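Local coordinates for protein glutamate racemase (Campylobacter jejuni, PDB 3UHF) that belongs to the Asp/Glu/hydantoin racemase family and holds D-glutamic acid in a cleft between two alpha/beta domains, at residues A[60-63]-A[64-68]. Sequence-based numbering, arbitrary orientation.
Sequences RVPY and GVKDK. With DGL (D-glutamic acid), chain C.
The Pro62 ring, puckered at CG, meets Val65 at one corner, CG to CG2 at 3.9 Å, while its CB lies 3.3 Å from OE2 of the bound D-glutamic acid. The ligand's flat side-chain carboxylate is held by two successive backbone amides: Tyr63 N reaches OE1 at 2.7 Å along an almost straight line (176°), and Gly64 N reaches OE2 at 2.8 Å in a more bent hydrogen bond (140°). Both oxygens are thus gripped from the turn, which should help fix the carboxylate's rotation. OE1 also lies obliquely to the Tyr63 ring, whose hydroxyl is hydrogen-bonded to Asp57. Gly64, with no side chain, lies close against the carboxylate.

The chain folds back in a type I beta turn from Tyr63 to Lys66, closed by Lys66 N on Tyr63 O at 3.0 Å, the donor standing well above the carbonyl plane. From there the Lys66 side chain, extended beyond CG, runs back alongside the Pro62 carbonyl until NZ gives a 2.9 Å hydrogen bond to Pro62 O, tilted only 18° from the carbonyl plane. Lys66 NZ lies 2.8 Å from Arg60 O, in the loop just before the cis Val61-Pro62 peptide. Arg60 itself turns away to salt bridges with Asp57 and Glu77.

All this belongs to the loop between strand 51-56 of the five-stranded parallel sheet and helix 68-82, where Asp67 is the N-cap; Tyr63 packs on Thr96 of helix 95-100, and both belong to the ligand pocket.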
ATOM      1  N   ARG A  60      16.612  -3.318   4.054  1.00 21.20           N
ATOM      2  CA  ARG A  60      16.977  -2.788   2.743  1.00 21.57           C
ATOM      3  C   ARG A  60      16.105  -1.624   2.264  1.00 23.84           C
ATOM      4  O   ARG A  60      16.376  -1.032   1.220  1.00 22.90           O
ATOM      5  CB  ARG A  60      17.017  -3.928   1.712  1.00 19.93           C
ATOM      6  CG  ARG A  60      17.928  -5.065   2.146  1.00 21.95           C
ATOM      7  CD  ARG A  60      18.133  -6.125   1.071  1.00 21.26           C
ATOM      8  NE  ARG A  60      16.890  -6.823   0.769  1.00 22.52           N
ATOM      9  CZ  ARG A  60      16.840  -8.018   0.189  1.00 28.21           C
ATOM     10  NH1 ARG A  60      17.968  -8.649  -0.144  1.00 24.14           N
ATOM     11  NH2 ARG A  60      15.667  -8.588  -0.046  1.00 26.01           N
ATOM     12  N   VAL A  61      15.072  -1.302   3.041  1.00 20.04           N
ATOM     13  CA  VAL A  61      14.133  -0.220   2.736  1.00 18.22           C
ATOM     14  C   VAL A  61      14.927   1.109   2.643  1.00 16.82           C
ATOM     15  O   VAL A  61      15.931   1.285   3.350  1.00 19.00           O
ATOM     16  CB  VAL A  61      13.038  -0.169   3.845  1.00 21.75           C
ATOM     17  CG1 VAL A  61      13.619   0.339   5.164  1.00 18.79           C
ATOM     18  CG2 VAL A  61      11.796   0.658   3.429  1.00 18.71           C
ATOM     19  N   PRO A  62      14.517   2.037   1.758  1.00 17.44           N
ATOM     20  CA  PRO A  62      13.372   2.063   0.846  1.00 16.04           C
ATOM     21  C   PRO A  62      13.639   1.419  -0.507  1.00 19.90           C
ATOM     22  O   PRO A  62      14.790   1.289  -0.921  1.00 18.94           O
ATOM     23  CB  PRO A  62      13.161   3.564   0.631  1.00 19.41           C
ATOM     24  CG  PRO A  62      14.562   4.093   0.591  1.00 18.83           C
ATOM     25  CD  PRO A  62      15.289   3.297   1.675  1.00 19.07           C
ATOM     26  N   TYR A  63      12.559   1.054  -1.187  1.00 15.67           N
ATOM     27  CA  TYR A  63      12.603   0.540  -2.559  1.00 16.84           C
ATOM     28  C   TYR A  63      12.316   1.663  -3.565  1.00 18.75           C
ATOM     29  O   TYR A  63      12.695   1.585  -4.738  1.00 20.18           O
ATOM     30  CB  TYR A  63      11.535  -0.560  -2.762  1.00 17.32           C
ATOM     31  CG  TYR A  63      11.776  -1.908  -2.093  1.00 23.14           C
ATOM     32  CD1 TYR A  63      12.819  -2.105  -1.201  1.00 20.55           C
ATOM     33  CD2 TYR A  63      10.943  -2.996  -2.373  1.00 19.61           C
ATOM     34  CE1 TYR A  63      13.023  -3.350  -0.597  1.00 23.15           C
ATOM     35  CE2 TYR A  63      11.137  -4.233  -1.776  1.00 19.98           C
ATOM     36  CZ  TYR A  63      12.172  -4.411  -0.892  1.00 21.73           C
ATOM     37  OH  TYR A  63      12.367  -5.649  -0.305  1.00 23.66           O
ATOM     38  N   GLY A  64      11.648   2.709  -3.089  1.00 18.47           N
ATOM     39  CA  GLY A  64      11.081   3.731  -3.954  1.00 18.45           C
ATOM     40  C   GLY A  64      12.076   4.596  -4.701  1.00 20.17           C
ATOM     41  O   GLY A  64      11.700   5.308  -5.621  1.00 20.12           O
ATOM     42  N   VAL A  65      13.340   4.551  -4.304  1.00 18.93           N
ATOM     43  CA  VAL A  65      14.375   5.307  -5.008  1.00 19.24           C
ATOM     44  C   VAL A  65      15.332   4.385  -5.756  1.00 23.71           C
ATOM     45  O   VAL A  65      16.353   4.831  -6.270  1.00 25.26           O
ATOM     46  CB  VAL A  65      15.168   6.221  -4.054  1.00 23.40           C
ATOM     47  CG1 VAL A  65      14.288   7.338  -3.552  1.00 23.21           C
ATOM     48  CG2 VAL A  65      15.740   5.419  -2.884  1.00 22.13           C
ATOM     49  N   LYS A  66      14.993   3.101  -5.827  1.00 20.02           N
ATOM     50  CA  LYS A  66      15.872   2.130  -6.463  1.00 21.89           C
ATOM     51  C   LYS A  66      15.300   1.644  -7.798  1.00 22.62           C
ATOM     52  O   LYS A  66      14.232   2.080  -8.204  1.00 23.81           O
ATOM     53  CB  LYS A  66      16.170   0.986  -5.493  1.00 20.07           C
ATOM     54  CG  LYS A  66      16.936   1.522  -4.294  1.00 24.29           C
ATOM     55  CD  LYS A  66      16.979   0.595  -3.106  1.00 22.90           C
ATOM     56  CE  LYS A  66      17.772   1.292  -1.987  1.00 20.52           C
ATOM     57  NZ  LYS A  66      17.584   0.616  -0.675  1.00 19.04           N
ATOM     58  N   ASP A  67      16.025   0.767  -8.481  1.00 26.25           N
ATOM     59  CA  ASP A  67      15.700   0.419  -9.865  1.00 24.23           C
ATOM     60  C   ASP A  67      14.875  -0.850  -9.962  1.00 25.52           C
ATOM     61  O   ASP A  67      14.873  -1.663  -9.042  1.00 21.80           O
ATOM     62  CB  ASP A  67      16.978   0.222 -10.666  1.00 25.91           C
ATOM     63  CG  ASP A  67      17.812  -0.920 -10.131  1.00 29.90           C
ATOM     64  OD1 ASP A  67      18.026  -1.904 -10.862  1.00 34.41           O
ATOM     65  OD2 ASP A  67      18.246  -0.833  -8.964  1.00 36.16           O
ATOM     66  N   LYS A  68      14.200  -1.013 -11.103  1.00 24.44           N
ATOM     67  CA  LYS A  68      13.308  -2.147 -11.368  1.00 24.20           C
ATOM     68  C   LYS A  68      13.911  -3.518 -11.046  1.00 25.08           C
ATOM     69  O   LYS A  68      13.301  -4.323 -10.332  1.00 26.03           O
ATOM     70  CB  LYS A  68      12.833  -2.101 -12.834  1.00 27.88           C
ATOM     71  CG  LYS A  68      12.026  -3.319 -13.276  1.00 38.62           C
ATOM     72  CD  LYS A  68      11.443  -3.147 -14.681  1.00 48.81           C
ATOM     73  CE  LYS A  68      12.498  -3.300 -15.754  1.00 61.07           C
ATOM     74  NZ  LYS A  68      12.960  -4.716 -15.891  1.00 72.49           N
TER
HETATM   75  N   DGL C 260       6.463   0.931   0.628  1.00 20.48           N
HETATM   76  CA  DGL C 260       6.847   1.942  -0.363  1.00 18.17           C
HETATM   77  C   DGL C 260       5.661   2.286  -1.249  1.00 17.30           C
HETATM   78  O   DGL C 260       4.501   2.047  -0.884  1.00 18.20           O
HETATM   79  CB  DGL C 260       7.347   3.214   0.320  1.00 14.84           C
HETATM   80  CG  DGL C 260       8.690   3.033   1.026  1.00 20.22           C
HETATM   81  CD  DGL C 260       9.761   2.604   0.045  1.00 25.53           C
HETATM   82  OE1 DGL C 260      10.131   1.408   0.049  1.00 20.42           O
HETATM   83  OE2 DGL C 260      10.201   3.456  -0.756  1.00 18.98           O
HETATM   84  OXT DGL C 260       5.845   2.840  -2.325  1.00 19.23           O